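PDB 6IA5: phage-like element PBSX protein XepA from Bacillus subtilis, which is of unknown function, does not seem to be involved in host cell lysis, and assembles as a pentamer. Local coordinates for residues V205-W217 against A239-F251. Residues are numbered along the deposited sequence; the frame is centred on the assembly and turned at random.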
loop_
_atom_site.group_PDB
_atom_site.type_symbol
_atom_site.label_atom_id
_atom_site.label_comp_id
_atom_site.label_asym_id
_atom_site.label_seq_id
_atom_site.Cartn_x
_atom_site.Cartn_y
_atom_site.Cartn_z
ATOM N N VAL E 205 -23.786 3.508 38.578
ATOM C CA VAL E 205 -24.697 4.382 39.309
ATOM C C VAL E 205 -24.081 4.592 40.694
ATOM O O VAL E 205 -23.809 3.624 41.407
ATOM C CB VAL E 205 -26.102 3.755 39.423
ATOM C CG1 VAL E 205 -27.059 4.653 40.214
ATOM C CG2 VAL E 205 -26.680 3.393 38.050
ATOM N N TYR E 206 -23.844 5.857 41.069
ATOM C CA TYR E 206 -23.156 6.140 42.319
ATOM C C TYR E 206 -23.436 7.571 42.773
ATOM O O TYR E 206 -23.633 8.463 41.948
ATOM C CB TYR E 206 -21.647 5.902 42.181
ATOM C CG TYR E 206 -20.977 6.772 41.148
ATOM C CD1 TYR E 206 -21.021 6.437 39.804
ATOM C CD2 TYR E 206 -20.279 7.916 41.508
ATOM C CE1 TYR E 206 -20.412 7.226 38.838
ATOM C CE2 TYR E 206 -19.642 8.706 40.553
ATOM C CZ TYR E 206 -19.718 8.363 39.215
ATOM O OH TYR E 206 -19.124 9.118 38.243
ATOM N N GLY E 207 -23.425 7.768 44.097
ATOM C CA GLY E 207 -23.483 9.087 44.699
ATOM C C GLY E 207 -24.037 9.051 46.123
ATOM O O GLY E 207 -24.143 7.988 46.724
ATOM N N THR E 208 -24.447 10.226 46.619
ATOM C CA THR E 208 -24.878 10.396 48.000
ATOM C C THR E 208 -26.390 10.226 48.143
ATOM O O THR E 208 -26.863 10.053 49.264
ATOM C CB THR E 208 -24.488 11.776 48.554
ATOM O OG1 THR E 208 -24.990 12.730 47.624
ATOM C CG2 THR E 208 -22.991 11.983 48.669
ATOM N N ALA E 209 -27.152 10.283 47.037
ATOM C CA ALA E 209 -28.605 10.245 47.137
ATOM C C ALA E 209 -29.035 9.122 48.076
ATOM O O ALA E 209 -28.544 7.999 47.980
ATOM C CB ALA E 209 -29.228 10.079 45.775
ATOM N N GLU E 210 -29.958 9.431 48.994
ATOM C CA GLU E 210 -30.423 8.422 49.941
ATOM C C GLU E 210 -31.491 7.548 49.296
ATOM O O GLU E 210 -31.713 6.409 49.706
ATOM C CB GLU E 210 -30.966 9.069 51.219
ATOM C CG GLU E 210 -29.856 9.472 52.176
ATOM C CD GLU E 210 -30.168 10.644 53.089
ATOM O OE1 GLU E 210 -31.348 11.081 53.112
ATOM O OE2 GLU E 210 -29.224 11.115 53.769
ATOM N N MET E 211 -32.205 8.127 48.333
ATOM C CA MET E 211 -33.240 7.436 47.582
ATOM C C MET E 211 -33.108 7.912 46.139
ATOM O O MET E 211 -32.884 9.097 45.906
ATOM C CB MET E 211 -34.612 7.829 48.151
ATOM C CG MET E 211 -35.754 7.688 47.207
ATOM S SD MET E 211 -36.525 6.114 47.511
ATOM C CE MET E 211 -36.956 5.673 45.824
ATOM N N SER E 212 -33.173 6.968 45.198
ATOM C CA SER E 212 -33.131 7.280 43.779
ATOM C C SER E 212 -33.683 6.096 42.992
ATOM O O SER E 212 -33.627 4.949 43.447
ATOM C CB SER E 212 -31.758 7.665 43.292
ATOM O OG SER E 212 -30.824 6.636 43.579
ATOM N N GLU E 213 -34.262 6.405 41.832
ATOM C CA GLU E 213 -34.658 5.376 40.891
ATOM C C GLU E 213 -34.155 5.752 39.497
ATOM O O GLU E 213 -34.428 6.849 39.004
ATOM C CB GLU E 213 -36.171 5.173 40.910
ATOM C CG GLU E 213 -36.603 4.085 39.927
ATOM C CD GLU E 213 -38.013 3.558 40.140
ATOM O OE1 GLU E 213 -38.886 4.408 40.393
ATOM O OE2 GLU E 213 -38.236 2.305 40.076
ATOM N N VAL E 214 -33.427 4.810 38.878
ATOM C CA VAL E 214 -32.953 4.970 37.512
ATOM C C VAL E 214 -33.685 3.968 36.629
ATOM O O VAL E 214 -33.741 2.789 36.957
ATOM C CB VAL E 214 -31.433 4.784 37.413
ATOM C CG1 VAL E 214 -30.930 4.977 35.981
ATOM C CG2 VAL E 214 -30.702 5.697 38.386
ATOM N N LYS E 215 -34.222 4.456 35.504
ATOM C CA LYS E 215 -34.918 3.620 34.546
ATOM C C LYS E 215 -34.086 3.567 33.274
ATOM O O LYS E 215 -33.580 4.597 32.833
ATOM C CB LYS E 215 -36.310 4.191 34.276
ATOM C CG LYS E 215 -37.260 3.290 33.497
ATOM C CD LYS E 215 -38.705 3.753 33.578
ATOM C CE LYS E 215 -39.747 2.692 33.255
ATOM N NZ LYS E 215 -39.286 1.705 32.250
ATOM N N PHE E 216 -33.951 2.358 32.704
ATOM C CA PHE E 216 -33.068 2.117 31.570
ATOM C C PHE E 216 -33.868 2.186 30.269
ATOM O O PHE E 216 -34.861 1.474 30.110
ATOM C CB PHE E 216 -32.414 0.736 31.695
ATOM C CG PHE E 216 -31.809 0.410 33.043
ATOM C CD1 PHE E 216 -31.217 1.395 33.829
ATOM C CD2 PHE E 216 -31.797 -0.901 33.515
ATOM C CE1 PHE E 216 -30.629 1.077 35.052
ATOM C CE2 PHE E 216 -31.213 -1.216 34.736
ATOM C CZ PHE E 216 -30.629 -0.223 35.497
ATOM N N TRP E 217 -33.421 3.039 29.339
ATOM C CA TRP E 217 -34.162 3.263 28.106
ATOM C C TRP E 217 -33.223 3.166 26.913
ATOM O O TRP E 217 -32.075 3.585 26.994
ATOM C CB TRP E 217 -34.772 4.668 28.075
ATOM C CG TRP E 217 -35.792 5.034 29.107
ATOM C CD1 TRP E 217 -35.613 5.902 30.146
ATOM C CD2 TRP E 217 -37.183 4.662 29.136
ATOM N NE1 TRP E 217 -36.787 6.078 30.829
ATOM C CE2 TRP E 217 -37.772 5.341 30.230
ATOM C CE3 TRP E 217 -37.992 3.832 28.350
ATOM C CZ2 TRP E 217 -39.122 5.200 30.563
ATOM C CZ3 TRP E 217 -39.328 3.691 28.676
ATOM C CH2 TRP E 217 -39.882 4.363 29.773
ATOM N N ALA E 239 -32.757 -6.449 35.146
ATOM C CA ALA E 239 -33.860 -5.540 35.421
ATOM C C ALA E 239 -33.837 -4.402 34.406
ATOM O O ALA E 239 -32.820 -4.195 33.738
ATOM C CB ALA E 239 -33.787 -5.016 36.844
ATOM N N SER E 240 -34.965 -3.675 34.324
ATOM C CA SER E 240 -35.052 -2.517 33.441
ATOM C C SER E 240 -35.028 -1.221 34.252
ATOM O O SER E 240 -35.227 -0.137 33.701
ATOM C CB SER E 240 -36.269 -2.604 32.556
ATOM O OG SER E 240 -37.430 -2.739 33.377
ATOM N N SER E 241 -34.721 -1.331 35.548
ATOM C CA SER E 241 -34.522 -0.152 36.377
ATOM C C SER E 241 -33.855 -0.567 37.686
ATOM O O SER E 241 -33.710 -1.762 37.953
ATOM C CB SER E 241 -35.829 0.567 36.637
ATOM O OG SER E 241 -36.635 -0.220 37.482
ATOM N N THR E 242 -33.429 0.431 38.473
ATOM C CA THR E 242 -32.824 0.150 39.762
ATOM C C THR E 242 -33.173 1.231 40.782
ATOM O O THR E 242 -33.274 2.406 40.433
ATOM C CB THR E 242 -31.302 -0.018 39.650
ATOM O OG1 THR E 242 -30.840 -0.441 40.932
ATOM C CG2 THR E 242 -30.559 1.225 39.222
ATOM N N LEU E 243 -33.309 0.796 42.038
ATOM C CA LEU E 243 -33.472 1.650 43.205
ATOM C C LEU E 243 -32.134 1.727 43.943
ATOM O O LEU E 243 -32.058 2.378 44.978
ATOM C CB LEU E 243 -34.521 1.004 44.129
ATOM C CG LEU E 243 -35.980 1.479 44.154
ATOM C CD1 LEU E 243 -36.405 2.215 42.923
ATOM C CD2 LEU E 243 -36.908 0.328 44.447
ATOM N N GLY E 244 -31.101 1.041 43.430
ATOM C CA GLY E 244 -29.819 0.934 44.115
ATOM C C GLY E 244 -28.775 1.918 43.582
ATOM O O GLY E 244 -29.036 2.667 42.631
ATOM N N LYS E 245 -27.572 1.867 44.172
ATOM C CA LYS E 245 -26.433 2.653 43.728
ATOM C C LYS E 245 -25.174 1.922 44.175
ATOM O O LYS E 245 -25.278 0.883 44.827
ATOM C CB LYS E 245 -26.487 4.057 44.339
ATOM C CG LYS E 245 -26.347 4.079 45.853
ATOM C CD LYS E 245 -26.502 5.470 46.420
ATOM C CE LYS E 245 -26.485 5.436 47.936
ATOM N NZ LYS E 245 -26.090 6.754 48.474
ATOM N N ALA E 246 -23.991 2.476 43.853
ATOM C CA ALA E 246 -22.744 1.748 44.041
ATOM C C ALA E 246 -22.860 0.402 43.319
ATOM O O ALA E 246 -22.527 -0.650 43.861
ATOM C CB ALA E 246 -22.401 1.592 45.525
ATOM N N GLU E 247 -23.360 0.442 42.086
ATOM C CA GLU E 247 -23.567 -0.765 41.310
ATOM C C GLU E 247 -23.344 -0.445 39.835
ATOM O O GLU E 247 -23.346 0.716 39.443
ATOM C CB GLU E 247 -24.937 -1.373 41.608
ATOM C CG GLU E 247 -26.075 -0.435 41.330
ATOM C CD GLU E 247 -27.490 -0.889 41.670
ATOM O OE1 GLU E 247 -27.690 -1.655 42.638
ATOM O OE2 GLU E 247 -28.399 -0.463 40.959
ATOM N N ALA E 248 -23.118 -1.495 39.042
ATOM C CA ALA E 248 -22.898 -1.338 37.617
ATOM C C ALA E 248 -23.768 -2.351 36.873
ATOM O O ALA E 248 -23.924 -3.485 37.321
ATOM C CB ALA E 248 -21.437 -1.520 37.284
ATOM N N TRP E 249 -24.269 -1.927 35.713
ATOM C CA TRP E 249 -25.222 -2.677 34.916
ATOM C C TRP E 249 -24.666 -2.805 33.504
ATOM O O TRP E 249 -24.253 -1.803 32.927
ATOM C CB TRP E 249 -26.562 -1.942 34.913
ATOM C CG TRP E 249 -27.248 -1.917 36.248
ATOM C CD1 TRP E 249 -27.074 -1.018 37.272
ATOM C CD2 TRP E 249 -28.245 -2.857 36.693
ATOM N NE1 TRP E 249 -27.901 -1.339 38.320
ATOM C CE2 TRP E 249 -28.633 -2.458 37.994
ATOM C CE3 TRP E 249 -28.850 -3.982 36.112
ATOM C CZ2 TRP E 249 -29.612 -3.146 38.712
ATOM C CZ3 TRP E 249 -29.806 -4.664 36.829
ATOM C CH2 TRP E 249 -30.183 -4.246 38.115
ATOM N N ALA E 250 -24.692 -4.031 32.963
ATOM C CA ALA E 250 -24.199 -4.334 31.633
ATOM C C ALA E 250 -25.373 -4.446 30.666
ATOM O O ALA E 250 -26.349 -5.129 30.970
ATOM C CB ALA E 250 -23.374 -5.607 31.665
ATOM N N PHE E 251 -25.255 -3.794 29.493
ATOM C CA PHE E 251 -26.321 -3.804 28.497
ATOM C C PHE E 251 -25.771 -4.214 27.136
ATOM O O PHE E 251 -24.669 -3.826 26.752
ATOM C CB PHE E 251 -26.913 -2.405 28.303
ATOM C CG PHE E 251 -27.527 -1.810 29.541
ATOM C CD1 PHE E 251 -26.751 -1.150 30.483
ATOM C CD2 PHE E 251 -28.892 -1.938 29.771
ATOM C CE1 PHE E 251 -27.328 -0.611 31.625
ATOM C CE2 PHE E 251 -29.467 -1.411 30.918
ATOM C CZ PHE E 251 -28.687 -0.744 31.834
HETATM O O HOH W 1 -33.752 4.365 46.352
HETATM O O HOH W 2 -30.957 4.418 41.824
HETATM O O HOH W 3 -36.746 -0.230 40.309
HETATM O O HOH W 4 -36.828 0.492 31.613
#
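F216 is the main bump: its ring drops from strand 211-219 into a hollow walled by S240, S241, W249 and F251. CA of S241 lies over one face of the F216 ring, 3.9 Å from its centroid, while the edge of F251 meets the opposite face in a T-shaped stack, ring planes at 87°. At its far end F216 pushes CZ over the centre of the W249 ring, 3.7 Å from W249 CD2. With CG anti to its carbonyl carbon (chi1 -48°), F216 carries its ring toward strand 247-252, where M261 and I228 also touch it. T242 CG2 fills the notch between F216 CZ and V214 CB. The same threonine's OG1 accepts from G244 N, closing an ST turn, and meets E247 OE2, which also receives W249 NE1 (2.8 Å) from above the carboxylate plane. V205 CG1 packs against the turn, 3.7 Å from G244 O. Farther out, the extended K245 reaches to the 207-209 loop, and its NZ bonds both G207 O (2.9 Å) and A209 O (2.8 Å). On the outer surface, L243 CD1 lies along the extended E213 chain, from CB to OE2. Backbone bonds pair V214 with T242 and V205 with E247, where A246 and E247 form a G1 bulge. Antiparallel strands bridged by the F216, W249 and F251 aromatic cluster are consistent with a beta-sandwich-like C-terminal domain.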